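Local structure of DUF2666 domain-containing protein (Pyrococcus furiosus, 3V68) at residues A[16-22]-A[123-128]; A[40-44]-A[167-171]; A[65-70]-A[109-114]. The protein is of unknown function, carries two DUF2666 repeats and probably binds double-stranded DNA. All coordinates share one frame. Residue numbers count along the deposited sequence, not the author numbering.

Contact 1. Residues A[16-22]-A[123-128]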
ATOM      1  N   ILE A  16      -5.954   1.952 -18.453  1.00 19.13           N
ATOM      2  CA  ILE A  16      -5.429   0.827 -19.224  1.00 18.70           C
ATOM      3  C   ILE A  16      -3.899   0.865 -19.224  1.00 18.15           C
ATOM      4  O   ILE A  16      -3.281   1.696 -19.902  1.00 17.99           O
ATOM      5  CB  ILE A  16      -5.977   0.798 -20.690  1.00 18.75           C
ATOM      6  CG1 ILE A  16      -7.507   0.903 -20.710  1.00 19.87           C
ATOM      7  CG2 ILE A  16      -5.523  -0.472 -21.396  1.00 19.86           C
ATOM      8  CD1 ILE A  16      -8.099   1.352 -22.045  1.00 21.73           C
ATOM      9  N   VAL A  17      -3.294  -0.027 -18.444  1.00 17.34           N
ATOM     10  CA  VAL A  17      -1.832  -0.086 -18.323  1.00 16.98           C
ATOM     11  C   VAL A  17      -1.332  -1.527 -18.339  1.00 16.90           C
ATOM     12  O   VAL A  17      -2.096  -2.466 -18.097  1.00 16.84           O
ATOM     13  CB  VAL A  17      -1.290   0.652 -17.057  1.00 16.93           C
ATOM     14  CG1 VAL A  17      -1.636   2.143 -17.092  1.00 16.98           C
ATOM     15  CG2 VAL A  17      -1.778  -0.016 -15.759  1.00 16.99           C
ATOM     16  N   GLY A  18      -0.052  -1.696 -18.647  1.00 16.40           N
ATOM     17  CA  GLY A  18       0.540  -3.030 -18.710  1.00 16.32           C
ATOM     18  C   GLY A  18       2.049  -2.985 -18.643  1.00 16.04           C
ATOM     19  O   GLY A  18       2.687  -2.138 -19.276  1.00 15.97           O
ATOM     20  N   GLU A  19       2.623  -3.895 -17.862  1.00 15.24           N
ATOM     21  CA  GLU A  19       4.074  -4.014 -17.765  1.00 14.90           C
ATOM     22  C   GLU A  19       4.454  -5.452 -17.453  1.00 14.87           C
ATOM     23  O   GLU A  19       3.703  -6.172 -16.801  1.00 14.59           O
ATOM     24  CB  GLU A  19       4.623  -3.070 -16.692  1.00 15.21           C
ATOM     25  CG  GLU A  19       6.124  -2.844 -16.763  1.00 15.25           C
ATOM     26  CD  GLU A  19       6.551  -1.544 -16.114  1.00 15.00           C
ATOM     27  OE1 GLU A  19       7.251  -1.597 -15.083  1.00 15.46           O
ATOM     28  OE2 GLU A  19       6.186  -0.474 -16.643  1.00 15.44           O
ATOM     29  N   ASN A  20       5.616  -5.866 -17.941  1.00 14.64           N
ATOM     30  CA  ASN A  20       6.153  -7.179 -17.625  1.00 14.94           C
ATOM     31  C   ASN A  20       7.664  -7.119 -17.481  1.00 15.04           C
ATOM     32  O   ASN A  20       8.289  -6.095 -17.772  1.00 15.65           O
ATOM     33  CB  ASN A  20       5.763  -8.196 -18.707  1.00 14.90           C
ATOM     34  CG  ASN A  20       6.477  -7.951 -20.023  1.00 16.12           C
ATOM     35  OD1 ASN A  20       6.935  -6.843 -20.295  1.00 16.82           O
ATOM     36  ND2 ASN A  20       6.570  -8.988 -20.850  1.00 18.01           N
ATOM     37  N   VAL A  21       8.239  -8.220 -17.015  1.00 14.77           N
ATOM     38  CA  VAL A  21       9.681  -8.398 -16.994  1.00 15.02           C
ATOM     39  C   VAL A  21      10.031  -9.452 -18.031  1.00 15.85           C
ATOM     40  O   VAL A  21       9.344 -10.468 -18.145  1.00 15.12           O
ATOM     41  CB  VAL A  21      10.176  -8.818 -15.593  1.00 14.93           C
ATOM     42  CG1 VAL A  21      11.669  -9.135 -15.606  1.00 14.40           C
ATOM     43  CG2 VAL A  21       9.886  -7.714 -14.602  1.00 14.90           C
ATOM     44  N   GLU A  22      11.080  -9.187 -18.802  1.00 17.01           N
ATOM     45  CA  GLU A  22      11.572 -10.146 -19.787  1.00 18.50           C
ATOM     46  C   GLU A  22      13.035 -10.493 -19.527  1.00 19.07           C
ATOM     47  O   GLU A  22      13.501 -11.571 -19.900  1.00 19.61           O
ATOM     48  CB  GLU A  22      11.376  -9.607 -21.204  1.00 19.00           C
ATOM     49  CG  GLU A  22       9.915  -9.608 -21.640  1.00 21.04           C
ATOM     50  CD  GLU A  22       9.686  -8.925 -22.973  1.00 23.50           C
ATOM     51  OE1 GLU A  22      10.598  -8.943 -23.824  1.00 24.55           O
ATOM     52  OE2 GLU A  22       8.578  -8.379 -23.168  1.00 25.65           O
ATOM     53  N   ILE A 123       3.253   2.749 -13.213  1.00 12.56           N
ATOM     54  CA  ILE A 123       3.045   2.234 -14.557  1.00 13.00           C
ATOM     55  C   ILE A 123       1.966   3.077 -15.232  1.00 13.99           C
ATOM     56  O   ILE A 123       0.811   3.074 -14.811  1.00 14.32           O
ATOM     57  CB  ILE A 123       2.638   0.743 -14.524  1.00 12.70           C
ATOM     58  CG1 ILE A 123       3.659  -0.078 -13.726  1.00 12.79           C
ATOM     59  CG2 ILE A 123       2.488   0.201 -15.949  1.00 12.47           C
ATOM     60  CD1 ILE A 123       3.198  -1.477 -13.365  1.00 13.66           C
ATOM     61  N   GLU A 124       2.355   3.799 -16.281  1.00 14.92           N
ATOM     62  CA  GLU A 124       1.457   4.752 -16.943  1.00 16.36           C
ATOM     63  C   GLU A 124       1.101   4.360 -18.370  1.00 16.80           C
ATOM     64  O   GLU A 124       0.146   4.891 -18.946  1.00 17.52           O
ATOM     65  CB  GLU A 124       2.069   6.159 -16.932  1.00 16.48           C
ATOM     66  CG  GLU A 124       2.311   6.738 -15.541  1.00 18.52           C
ATOM     67  CD  GLU A 124       1.036   7.201 -14.845  1.00 21.04           C
ATOM     68  OE1 GLU A 124      -0.042   7.211 -15.477  1.00 22.74           O
ATOM     69  OE2 GLU A 124       1.120   7.564 -13.653  1.00 22.99           O
ATOM     70  N   GLY A 125       1.874   3.441 -18.940  1.00 17.27           N
ATOM     71  CA  GLY A 125       1.676   3.037 -20.325  1.00 18.10           C
ATOM     72  C   GLY A 125       1.420   1.556 -20.491  1.00 19.13           C
ATOM     73  O   GLY A 125       1.303   0.815 -19.509  1.00 18.97           O
ATOM     74  N   LEU A 126       1.335   1.136 -21.746  1.00 20.15           N
ATOM     75  CA  LEU A 126       1.110  -0.257 -22.105  1.00 21.65           C
ATOM     76  C   LEU A 126       2.356  -0.848 -22.758  1.00 22.41           C
ATOM     77  O   LEU A 126       2.470  -0.865 -23.985  1.00 22.74           O
ATOM     78  CB  LEU A 126      -0.079  -0.363 -23.063  1.00 22.13           C
ATOM     79  CG  LEU A 126      -1.492  -0.347 -22.490  1.00 22.97           C
ATOM     80  CD1 LEU A 126      -2.486  -0.052 -23.602  1.00 24.69           C
ATOM     81  CD2 LEU A 126      -1.818  -1.673 -21.816  1.00 24.14           C
ATOM     82  N   LYS A 127       3.294  -1.319 -21.937  1.00 23.24           N
ATOM     83  CA  LYS A 127       4.517  -1.960 -22.436  1.00 24.15           C
ATOM     84  C   LYS A 127       4.131  -3.221 -23.202  1.00 25.08           C
ATOM     85  O   LYS A 127       4.674  -3.510 -24.272  1.00 25.28           O
ATOM     86  CB  LYS A 127       5.462  -2.294 -21.277  1.00 24.04           C
ATOM     87  CG  LYS A 127       6.769  -2.992 -21.668  1.00 23.74           C
ATOM     88  CD  LYS A 127       7.573  -3.346 -20.421  1.00 23.48           C
ATOM     89  CE  LYS A 127       8.965  -3.870 -20.748  1.00 24.10           C
ATOM     90  NZ  LYS A 127       8.951  -5.260 -21.282  1.00 24.02           N
ATOM     91  N   ILE A 128       3.197  -3.966 -22.620  1.00 26.22           N
ATOM     92  CA  ILE A 128       2.534  -5.075 -23.276  1.00 27.30           C
ATOM     93  C   ILE A 128       1.057  -4.720 -23.350  1.00 28.33           C
ATOM     94  O   ILE A 128       0.581  -3.872 -22.588  1.00 28.57           O
ATOM     95  CB  ILE A 128       2.730  -6.407 -22.500  1.00 27.26           C
ATOM     96  CG1 ILE A 128       2.282  -6.265 -21.036  1.00 27.43           C
ATOM     97  CG2 ILE A 128       4.183  -6.859 -22.593  1.00 26.83           C
ATOM     98  CD1 ILE A 128       2.169  -7.576 -20.277  1.00 27.99           C
TER

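Contact 2. Residues A[40-44]-A[167-171]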
ATOM      1  N   VAL A  40      -0.835   0.125  -7.962  1.00 10.35           N
ATOM      2  CA  VAL A  40      -2.075  -0.374  -7.372  1.00 10.35           C
ATOM      3  C   VAL A  40      -2.472   0.427  -6.134  1.00 10.44           C
ATOM      4  O   VAL A  40      -3.659   0.674  -5.904  1.00 10.57           O
ATOM      5  CB  VAL A  40      -2.063  -1.900  -7.112  1.00 10.35           C
ATOM      6  CG1 VAL A  40      -1.779  -2.651  -8.406  1.00 11.01           C
ATOM      7  CG2 VAL A  40      -1.056  -2.289  -6.029  1.00  9.67           C
ATOM      8  N   SER A  41      -1.485   0.861  -5.355  1.00 10.60           N
ATOM      9  CA  SER A  41      -1.766   1.653  -4.155  1.00 11.17           C
ATOM     10  C   SER A  41      -2.410   2.988  -4.511  1.00 11.60           C
ATOM     11  O   SER A  41      -3.300   3.456  -3.803  1.00 12.04           O
ATOM     12  CB  SER A  41      -0.498   1.879  -3.343  1.00 10.83           C
ATOM     13  OG  SER A  41      -0.021   0.659  -2.805  1.00 12.00           O
ATOM     14  N   SER A  42      -1.973   3.578  -5.620  1.00 11.92           N
ATOM     15  CA  SER A  42      -2.510   4.862  -6.074  1.00 12.83           C
ATOM     16  C   SER A  42      -3.966   4.756  -6.533  1.00 12.78           C
ATOM     17  O   SER A  42      -4.712   5.735  -6.481  1.00 13.18           O
ATOM     18  CB  SER A  42      -1.646   5.443  -7.199  1.00 12.96           C
ATOM     19  OG  SER A  42      -1.898   4.814  -8.442  1.00 16.24           O
ATOM     20  N   LYS A  43      -4.360   3.561  -6.969  1.00 12.80           N
ATOM     21  CA  LYS A  43      -5.700   3.331  -7.517  1.00 13.22           C
ATOM     22  C   LYS A  43      -6.730   2.825  -6.514  1.00 13.30           C
ATOM     23  O   LYS A  43      -7.931   2.933  -6.760  1.00 13.53           O
ATOM     24  CB  LYS A  43      -5.640   2.379  -8.715  1.00 13.34           C
ATOM     25  CG  LYS A  43      -4.966   2.962  -9.950  1.00 14.08           C
ATOM     26  CD  LYS A  43      -5.785   4.085 -10.577  1.00 17.37           C
ATOM     27  CE  LYS A  43      -5.123   4.590 -11.845  1.00 18.74           C
ATOM     28  NZ  LYS A  43      -5.877   5.729 -12.438  1.00 21.80           N
ATOM     29  N   ILE A  44      -6.269   2.270  -5.394  1.00 13.33           N
ATOM     30  CA  ILE A  44      -7.174   1.725  -4.379  1.00 13.14           C
ATOM     31  C   ILE A  44      -8.267   2.716  -3.935  1.00 13.24           C
ATOM     32  O   ILE A  44      -9.437   2.342  -3.881  1.00 13.35           O
ATOM     33  CB  ILE A  44      -6.405   1.158  -3.156  1.00 13.02           C
ATOM     34  CG1 ILE A  44      -5.738  -0.168  -3.519  1.00 13.17           C
ATOM     35  CG2 ILE A  44      -7.340   0.965  -1.954  1.00 13.27           C
ATOM     36  CD1 ILE A  44      -4.675  -0.612  -2.543  1.00 14.16           C
ATOM     37  N   LEU A 167      -6.568  -5.260  -5.458  1.00 11.73           N
ATOM     38  CA  LEU A 167      -5.456  -4.322  -5.581  1.00 11.19           C
ATOM     39  C   LEU A 167      -4.613  -4.278  -4.304  1.00 10.95           C
ATOM     40  O   LEU A 167      -3.384  -4.274  -4.367  1.00 10.42           O
ATOM     41  CB  LEU A 167      -5.960  -2.924  -5.943  1.00 11.42           C
ATOM     42  CG  LEU A 167      -6.565  -2.743  -7.340  1.00 11.05           C
ATOM     43  CD1 LEU A 167      -7.214  -1.377  -7.430  1.00 12.28           C
ATOM     44  CD2 LEU A 167      -5.509  -2.911  -8.428  1.00 12.62           C
ATOM     45  N   ALA A 168      -5.276  -4.269  -3.149  1.00 10.75           N
ATOM     46  CA  ALA A 168      -4.583  -4.301  -1.861  1.00 10.64           C
ATOM     47  C   ALA A 168      -3.786  -5.595  -1.675  1.00 10.64           C
ATOM     48  O   ALA A 168      -2.662  -5.568  -1.161  1.00 10.46           O
ATOM     49  CB  ALA A 168      -5.575  -4.101  -0.710  1.00 10.72           C
ATOM     50  N   SER A 169      -4.376  -6.713  -2.098  1.00 10.77           N
ATOM     51  CA  SER A 169      -3.723  -8.021  -2.041  1.00 10.78           C
ATOM     52  C   SER A 169      -2.485  -8.071  -2.936  1.00 10.15           C
ATOM     53  O   SER A 169      -1.454  -8.614  -2.544  1.00 10.68           O
ATOM     54  CB  SER A 169      -4.703  -9.129  -2.431  1.00 11.21           C
ATOM     55  OG  SER A 169      -4.146 -10.407  -2.163  1.00 12.32           O
ATOM     56  N   ILE A 170      -2.592  -7.493  -4.132  1.00  9.96           N
ATOM     57  CA  ILE A 170      -1.454  -7.412  -5.048  1.00  9.48           C
ATOM     58  C   ILE A 170      -0.348  -6.554  -4.438  1.00  9.30           C
ATOM     59  O   ILE A 170       0.830  -6.913  -4.498  1.00  9.67           O
ATOM     60  CB  ILE A 170      -1.878  -6.876  -6.432  1.00  9.39           C
ATOM     61  CG1 ILE A 170      -2.711  -7.935  -7.159  1.00  9.39           C
ATOM     62  CG2 ILE A 170      -0.652  -6.486  -7.274  1.00  9.53           C
ATOM     63  CD1 ILE A 170      -3.503  -7.411  -8.338  1.00 10.08           C
ATOM     64  N   ASN A 171      -0.730  -5.439  -3.817  1.00  9.72           N
ATOM     65  CA  ASN A 171       0.240  -4.590  -3.146  1.00  9.48           C
ATOM     66  C   ASN A 171       0.980  -5.361  -2.056  1.00  9.76           C
ATOM     67  O   ASN A 171       2.196  -5.241  -1.921  1.00 10.04           O
ATOM     68  CB  ASN A 171      -0.445  -3.358  -2.551  1.00  9.40           C
ATOM     69  CG  ASN A 171       0.537  -2.406  -1.904  1.00 10.21           C
ATOM     70  OD1 ASN A 171       0.433  -2.097  -0.706  1.00 12.34           O
ATOM     71  ND2 ASN A 171       1.492  -1.930  -2.683  1.00  8.02           N
TER

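Contact 3. Residues A[65-70]-A[109-114]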
ATOM      1  N   SER A  65       5.300  19.913  10.562  1.00 18.49           N
ATOM      2  CA  SER A  65       6.457  19.078  10.269  1.00 17.95           C
ATOM      3  C   SER A  65       6.024  17.619  10.218  1.00 17.10           C
ATOM      4  O   SER A  65       4.894  17.296  10.575  1.00 17.10           O
ATOM      5  CB  SER A  65       7.491  19.241  11.377  1.00 17.89           C
ATOM      6  OG  SER A  65       6.959  18.789  12.611  1.00 18.77           O
ATOM      7  N   LEU A  66       6.927  16.741   9.794  1.00 16.59           N
ATOM      8  CA  LEU A  66       6.654  15.303   9.818  1.00 15.57           C
ATOM      9  C   LEU A  66       6.189  14.838  11.197  1.00 15.55           C
ATOM     10  O   LEU A  66       5.182  14.136  11.309  1.00 14.91           O
ATOM     11  CB  LEU A  66       7.879  14.501   9.371  1.00 15.50           C
ATOM     12  CG  LEU A  66       7.776  12.975   9.472  1.00 14.04           C
ATOM     13  CD1 LEU A  66       6.623  12.448   8.626  1.00 14.24           C
ATOM     14  CD2 LEU A  66       9.086  12.332   9.060  1.00 14.16           C
ATOM     15  N   GLU A  67       6.917  15.241  12.238  1.00 15.25           N
ATOM     16  CA  GLU A  67       6.597  14.845  13.609  1.00 15.50           C
ATOM     17  C   GLU A  67       5.191  15.281  14.015  1.00 15.54           C
ATOM     18  O   GLU A  67       4.472  14.532  14.677  1.00 15.34           O
ATOM     19  CB  GLU A  67       7.632  15.399  14.596  1.00 15.69           C
ATOM     20  CG  GLU A  67       9.037  14.800  14.449  1.00 16.73           C
ATOM     21  CD  GLU A  67       9.905  15.487  13.397  1.00 18.58           C
ATOM     22  OE1 GLU A  67       9.402  16.334  12.629  1.00 19.14           O
ATOM     23  OE2 GLU A  67      11.112  15.175  13.336  1.00 19.77           O
ATOM     24  N   GLU A  68       4.810  16.487  13.602  1.00 15.63           N
ATOM     25  CA  GLU A  68       3.475  17.009  13.881  1.00 15.92           C
ATOM     26  C   GLU A  68       2.401  16.252  13.103  1.00 15.61           C
ATOM     27  O   GLU A  68       1.315  15.994  13.627  1.00 15.78           O
ATOM     28  CB  GLU A  68       3.407  18.505  13.578  1.00 16.42           C
ATOM     29  CG  GLU A  68       4.194  19.344  14.567  1.00 18.22           C
ATOM     30  CD  GLU A  68       4.119  20.828  14.280  1.00 20.94           C
ATOM     31  OE1 GLU A  68       4.472  21.249  13.157  1.00 21.38           O
ATOM     32  OE2 GLU A  68       3.731  21.580  15.195  1.00 23.90           O
ATOM     33  N   LYS A  69       2.717  15.891  11.862  1.00 15.36           N
ATOM     34  CA  LYS A  69       1.800  15.118  11.029  1.00 15.21           C
ATOM     35  C   LYS A  69       1.555  13.734  11.622  1.00 14.96           C
ATOM     36  O   LYS A  69       0.419  13.260  11.651  1.00 14.87           O
ATOM     37  CB  LYS A  69       2.315  15.011   9.593  1.00 15.39           C
ATOM     38  CG  LYS A  69       2.253  16.320   8.821  1.00 16.73           C
ATOM     39  CD  LYS A  69       2.753  16.143   7.403  1.00 19.19           C
ATOM     40  CE  LYS A  69       2.532  17.401   6.583  1.00 21.17           C
ATOM     41  NZ  LYS A  69       3.133  17.262   5.226  1.00 22.87           N
ATOM     42  N   LEU A  70       2.624  13.096  12.097  1.00 14.69           N
ATOM     43  CA  LEU A  70       2.515  11.789  12.743  1.00 14.52           C
ATOM     44  C   LEU A  70       1.638  11.843  13.995  1.00 14.72           C
ATOM     45  O   LEU A  70       0.775  10.990  14.190  1.00 14.33           O
ATOM     46  CB  LEU A  70       3.900  11.211  13.060  1.00 14.37           C
ATOM     47  CG  LEU A  70       4.779  10.861  11.856  1.00 14.06           C
ATOM     48  CD1 LEU A  70       6.154  10.411  12.312  1.00 13.64           C
ATOM     49  CD2 LEU A  70       4.137   9.791  10.987  1.00 14.59           C
ATOM     50  N   ILE A 109      -0.685  11.477   3.027  1.00 15.54           N
ATOM     51  CA  ILE A 109      -0.112  12.544   3.858  1.00 15.78           C
ATOM     52  C   ILE A 109       1.413  12.443   3.961  1.00 15.75           C
ATOM     53  O   ILE A 109       2.102  13.464   4.001  1.00 16.13           O
ATOM     54  CB  ILE A 109      -0.755  12.591   5.279  1.00 15.70           C
ATOM     55  CG1 ILE A 109      -2.246  12.974   5.209  1.00 16.31           C
ATOM     56  CG2 ILE A 109       0.009  13.544   6.214  1.00 16.07           C
ATOM     57  CD1 ILE A 109      -2.550  14.342   4.571  1.00 16.56           C
ATOM     58  N   LEU A 110       1.940  11.221   3.983  1.00 15.53           N
ATOM     59  CA  LEU A 110       3.363  11.021   4.269  1.00 15.44           C
ATOM     60  C   LEU A 110       4.273  10.743   3.080  1.00 15.70           C
ATOM     61  O   LEU A 110       5.491  10.784   3.228  1.00 15.39           O
ATOM     62  CB  LEU A 110       3.543   9.905   5.302  1.00 15.16           C
ATOM     63  CG  LEU A 110       2.879  10.096   6.665  1.00 14.55           C
ATOM     64  CD1 LEU A 110       3.166   8.881   7.523  1.00 14.76           C
ATOM     65  CD2 LEU A 110       3.354  11.373   7.350  1.00 16.08           C
ATOM     66  N   LYS A 111       3.703  10.468   1.907  1.00 16.45           N
ATOM     67  CA  LYS A 111       4.516  10.005   0.772  1.00 17.03           C
ATOM     68  C   LYS A 111       5.567  11.001   0.274  1.00 17.35           C
ATOM     69  O   LYS A 111       6.568  10.598  -0.306  1.00 17.12           O
ATOM     70  CB  LYS A 111       3.651   9.486  -0.382  1.00 17.36           C
ATOM     71  CG  LYS A 111       2.760  10.519  -1.034  1.00 18.65           C
ATOM     72  CD  LYS A 111       1.997   9.899  -2.189  1.00 21.75           C
ATOM     73  CE  LYS A 111       1.344  10.965  -3.046  1.00 23.33           C
ATOM     74  NZ  LYS A 111       0.521  10.360  -4.126  1.00 25.68           N
ATOM     75  N   ASN A 112       5.339  12.290   0.508  1.00 18.05           N
ATOM     76  CA  ASN A 112       6.345  13.295   0.178  1.00 19.18           C
ATOM     77  C   ASN A 112       7.266  13.650   1.349  1.00 19.45           C
ATOM     78  O   ASN A 112       8.200  14.437   1.183  1.00 20.28           O
ATOM     79  CB  ASN A 112       5.691  14.557  -0.403  1.00 19.50           C
ATOM     80  CG  ASN A 112       4.976  14.295  -1.718  1.00 21.15           C
ATOM     81  OD1 ASN A 112       5.493  13.606  -2.600  1.00 23.78           O
ATOM     82  ND2 ASN A 112       3.782  14.858  -1.857  1.00 23.78           N
ATOM     83  N   GLU A 113       7.001  13.061   2.518  1.00 19.26           N
ATOM     84  CA  GLU A 113       7.798  13.282   3.737  1.00 18.97           C
ATOM     85  C   GLU A 113       8.748  12.112   4.021  1.00 18.00           C
ATOM     86  O   GLU A 113       9.785  12.281   4.668  1.00 18.16           O
ATOM     87  CB  GLU A 113       6.882  13.477   4.952  1.00 19.37           C
ATOM     88  CG  GLU A 113       5.881  14.635   4.858  1.00 21.50           C
ATOM     89  CD  GLU A 113       6.371  15.915   5.516  1.00 24.46           C
ATOM     90  OE1 GLU A 113       7.297  15.858   6.353  1.00 26.19           O
ATOM     91  OE2 GLU A 113       5.813  16.985   5.202  1.00 26.42           O
ATOM     92  N   LEU A 114       8.372  10.925   3.547  1.00 16.66           N
ATOM     93  CA  LEU A 114       9.094   9.684   3.836  1.00 15.31           C
ATOM     94  C   LEU A 114       9.160   8.793   2.597  1.00 14.64           C
ATOM     95  O   LEU A 114       8.345   8.949   1.685  1.00 13.98           O
ATOM     96  CB  LEU A 114       8.397   8.928   4.973  1.00 15.14           C
ATOM     97  CG  LEU A 114       8.483   9.467   6.401  1.00 15.13           C
ATOM     98  CD1 LEU A 114       7.440   8.787   7.260  1.00 14.98           C
ATOM     99  CD2 LEU A 114       9.876   9.258   6.987  1.00 15.06           C
TER
HETATM  100  O   HOH W   1       1.082  16.085   3.736  1.00 29.73           O

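Contact 1. Residues A[16-22]-A[123-128]
A loop adds a single parallel beta bridge to the outer edge of a sheet, pairing the N and O of one glycine. Strand 15-20 is an outermost strand of the four-stranded antiparallel sheet. Val-17, Glu-19 and Val-21 make backbone hydrogen bonds to strand 5-12, whereas the N and O of Gly-18 face the other way, toward residues 123-128. The bridge pairs Gly-18 with Leu-126. Gly-18 N donates to Gly-125 O (3.0 Å), and Lys-127 N donates to Gly-18 O (2.8 Å), so the loop residues on both sides of Leu-126 satisfy one glycine. A side chain at Gly-18 would run into Ile-128 O, so the close approach of the backbones depends on its absence.

Side chains extend the match. Lys-127 NZ donates to Asn-20 OD1 (2.7 Å) and forms a long salt bridge with Glu-22 OE2 (3.7 Å). Asn-20 ND2 in turn donates to that same Glu-22 OE2 (3.1 Å), which closes a small polar triangle. Glu-19 finds its partner elsewhere, in a salt bridge to Arg-35 of helix 26-43, and Ile-123 N donates to Thr-39 on that helix. Apolar contact fills in beside the bridge, with Val-17 CB 4.0 Å from Ile-123 CG2 and Ile-16 CG2 3.8 Å from Leu-126 CD1. One acceptor stays unsatisfied: the carbonyl oxygen of Ile-128, buried here with no polar partner.

Contact 2. Residues A[40-44]-A[167-171]
This is a buried helix-helix contact near the centre of the chain, where the end of helix 26-43 from the first DUF2666 repeat meets helix 160-181 from the second. In each repeat the helix follows a pair of adjacent strands, so the contact joins equivalent elements. Val-40 points at the partner helix: its CG2 lies 3.5 Å from Leu-167 O and 3.7 Å from Asn-171 CB, while its CG1 packs 3.7 Å from Leu-167 CD2. Ile-44, four residues on, reaches in with CG1 3.7 Å from Leu-167 CB and CD1 4.0 Å from Ala-168 CB. Beyond the pair, Leu-167 and Ile-170 touch Ile-137 of the sheet. Polar groups lie close without bonding across: Ser-41 OG is 3.0 Å from Asn-171 ND2 at a poor angle, and both look to Ser-37, Ser-41 OG hydrogen-bonding to its backbone and Asn-171 ND2 weakly to its hydroxyl. Cohesion between these two segments therefore rests on shape and exclusion of water rather than on directional bonds.

Contact 3. Residues A[65-70]-A[109-114]
In this helix-helix contact, within the helical part of the first DUF2666 repeat, the N-terminus of helix 66-73, closed by a capping box, packs on the C-terminal part of helix 91-110 and the residues after it. In the capping box Ser-65 N donates to Glu-68 OE1 (3.0 Å), and Glu-68 N donates weakly to Ser-65 OG (3.3 Å). Leu-66, Lys-69 and Glu-113 bury the largest areas. Leu-66 is wholly apolar and spreads over two leucines: its CD1 is 3.7 Å from Leu-110 CD2, and its CD2 is 3.8 Å from Leu-114 CD2. Leu-70, one turn on, adds its CD2 at 3.7 Å from Leu-110 CD1. Helices 202-213 and 219-231 close over this leucine cluster, Phe-212 and Met-229 touching Leu-114.

Lys-69 bridges the gap by its length. Extended from chi2 to chi4, it passes Ile-109 (Lys-69 CD to Ile-109 CG2 4.0 Å) and brings NZ to Glu-113 OE2, a 2.7 Å salt bridge. Glu-113 also borders the apolar patch, since its OE1 lies 3.4 Å from Leu-66 CB. The lysine has a further partner: Lys-69 NZ also donates to a water (2.8 Å), which donates to Ile-109 O of helix 91-110 (2.8 Å).

How the contacts relate
Together the three contacts illustrate how chemistry follows depth. The centre of contact 2 lies about 6 Å from the centre of the chain, and this contact is held mainly by apolar side chains, with no hydrogen bond between its segments; contacts 1 and 3, centred about 19 and 16 Å out, are partly buried and combine apolar contacts with hydrogen bonds and salt bridges. In contact 1 the backbone does the pairing, as befits a strand edge, whereas in contact 3 side chains join helix ends. Contacts 1 and 2 draw on consecutive elements, strand 15-20 and helix 26-43, and their segments alternate along the chain. Contact 3 is nested inside the loops that both close. Contact 2 joins helices of the two DUF2666 repeats.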